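Local coordinates for uncharacterized protein (Parabacteroides merdae ATCC 43184, PDB 4OPW), which is of unknown function but is a putative adhesin with the repetitive, strand-rich build of auto-transporter head domains, probably acting in cell adhesion, at residues G7-T13 with T46-H52. Numbering follows the deposited sequence.
Sequences GNGKLST and TVDENLH
At one end of a putative adhesin domain whose stacked parallel strands are consistent with the beta-helix of the pectate-lyase-like clan, Ser12 and Val47 form an antiparallel hydrogen-bonded pair where strand 11-17 meets the end of strand 42-46. It illustrates how side chains can carry a short strand pairing on into the loops past a corner. Ser12 N donates to Val47 O (3.1 Å), and Val47 N returns a bond to Ser12 O. Ser12 O also accepts from His52 NE2 at 3.0 Å; the nitrogen lies well above the carbonyl plane, although the oxygen sits in the plane of the imidazole. Val47 CG1 sits 3.6 Å above the ring plane, over its centre, which probably helps keep the ring edge turned to Ser12.

Beyond the corner at Val47, Glu49 N still reaches Lys10 O (2.7 Å), but across this contact the N-H groups of Asn8 and Gly9 are taken by side chains. Asp48 OD2 takes Gly9 N on its anti lone pair at 2.8 Å and also bonds Thr77 OG1, tying two loops to one carboxylate. Asn50 OD1 receives Asn8 N, while its ND2 bonds Lys6 O. A chi1 of 73° tucks Asn8 CG back over its own backbone, so that OD1 accepts Lys10 N in an Asx turn, leaving Asn8 ND2 to meet Glu49 OE2 at 3.0 Å, the two side chains crossing nearly at right angles. A water bridges Glu49 OE1 and Leu11 O. At the far end, the non-hydrogen-bonded pair Thr13 and Thr46 is joined by its hydroxyls, OG1 to OG1, at 2.7 Å.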
# COMPACT_ATOMS: atom_id res chain seq x y z
N GLY A 7 23.45 -5.73 15.31
CA GLY A 7 23.05 -4.78 16.33
C GLY A 7 23.49 -5.19 17.72
O GLY A 7 23.44 -6.38 18.08
N ASN A 8 23.93 -4.20 18.53
CA ASN A 8 24.39 -4.45 19.90
C ASN A 8 23.19 -4.44 20.90
O ASN A 8 23.40 -4.50 22.12
CB ASN A 8 25.46 -3.41 20.30
CG ASN A 8 24.95 -2.01 20.55
OD1 ASN A 8 23.76 -1.69 20.38
ND2 ASN A 8 25.85 -1.13 20.99
N GLY A 9 21.97 -4.32 20.38
CA GLY A 9 20.75 -4.36 21.19
C GLY A 9 20.37 -3.10 21.93
O GLY A 9 19.37 -3.10 22.64
N LYS A 10 21.16 -2.01 21.77
CA LYS A 10 20.90 -0.73 22.43
C LYS A 10 20.40 0.27 21.39
O LYS A 10 21.18 0.83 20.63
CB LYS A 10 22.15 -0.20 23.15
CG LYS A 10 22.66 -1.18 24.19
CD LYS A 10 23.92 -0.69 24.82
CE LYS A 10 24.39 -1.61 25.92
NZ LYS A 10 25.53 -1.01 26.66
N LEU A 11 19.08 0.46 21.35
CA LEU A 11 18.47 1.38 20.40
C LEU A 11 18.82 2.82 20.71
O LEU A 11 18.88 3.21 21.88
CB LEU A 11 16.94 1.22 20.35
CG LEU A 11 16.35 -0.14 19.92
CD1 LEU A 11 14.83 -0.10 20.02
CD2 LEU A 11 16.76 -0.50 18.47
N SER A 12 19.05 3.61 19.66
CA SER A 12 19.29 5.05 19.77
C SER A 12 18.60 5.74 18.61
O SER A 12 18.44 5.14 17.53
CB SER A 12 20.77 5.40 19.82
OG SER A 12 21.40 5.32 18.55
N THR A 13 18.17 6.98 18.83
CA THR A 13 17.47 7.75 17.81
C THR A 13 18.32 8.95 17.38
O THR A 13 18.88 9.65 18.22
CB THR A 13 16.10 8.16 18.33
OG1 THR A 13 15.37 7.00 18.72
CG2 THR A 13 15.29 8.93 17.31
N THR A 46 15.63 5.26 14.27
CA THR A 46 15.87 4.48 15.49
C THR A 46 16.39 3.11 15.05
O THR A 46 15.70 2.39 14.31
CB THR A 46 14.62 4.36 16.38
OG1 THR A 46 14.14 5.67 16.66
CG2 THR A 46 14.90 3.63 17.70
N VAL A 47 17.59 2.75 15.51
CA VAL A 47 18.20 1.46 15.19
C VAL A 47 19.26 1.19 16.28
O VAL A 47 19.58 2.11 17.04
CB VAL A 47 18.77 1.46 13.72
CG1 VAL A 47 20.04 2.32 13.60
CG2 VAL A 47 19.01 0.04 13.20
N ASP A 48 19.81 -0.03 16.36
CA ASP A 48 20.88 -0.28 17.34
C ASP A 48 21.95 0.79 17.16
O ASP A 48 22.28 1.13 16.03
CB ASP A 48 21.48 -1.68 17.16
CG ASP A 48 20.43 -2.76 17.19
OD1 ASP A 48 19.57 -2.78 16.27
OD2 ASP A 48 20.54 -3.66 18.03
N GLU A 49 22.42 1.37 18.27
CA GLU A 49 23.36 2.50 18.18
C GLU A 49 24.57 2.25 17.26
O GLU A 49 24.95 3.15 16.51
CB GLU A 49 23.85 2.93 19.58
CG GLU A 49 24.38 1.79 20.43
CD GLU A 49 24.85 2.18 21.82
OE1 GLU A 49 24.33 3.17 22.39
OE2 GLU A 49 25.75 1.50 22.34
N ASN A 50 25.15 1.01 17.27
CA ASN A 50 26.33 0.70 16.45
C ASN A 50 25.99 0.54 14.96
O ASN A 50 26.92 0.42 14.14
CB ASN A 50 27.03 -0.57 16.98
CG ASN A 50 26.18 -1.81 16.83
OD1 ASN A 50 25.01 -1.84 17.22
ND2 ASN A 50 26.73 -2.84 16.18
N LEU A 51 24.68 0.56 14.59
CA LEU A 51 24.28 0.37 13.19
C LEU A 51 24.01 1.69 12.44
O LEU A 51 23.91 1.67 11.21
CB LEU A 51 23.06 -0.57 13.10
CG LEU A 51 23.31 -2.01 13.57
CD1 LEU A 51 22.04 -2.86 13.41
CD2 LEU A 51 24.46 -2.67 12.78
N HIS A 52 23.95 2.84 13.17
CA HIS A 52 23.70 4.13 12.50
C HIS A 52 24.70 4.42 11.35
O HIS A 52 24.25 4.92 10.31
CB HIS A 52 23.69 5.29 13.49
CG HIS A 52 22.41 5.38 14.27
ND1 HIS A 52 21.27 5.95 13.72
CD2 HIS A 52 22.13 4.93 15.51
CE1 HIS A 52 20.34 5.86 14.66
NE2 HIS A 52 20.81 5.25 15.75
O HOH W 1 21.77 3.89 22.99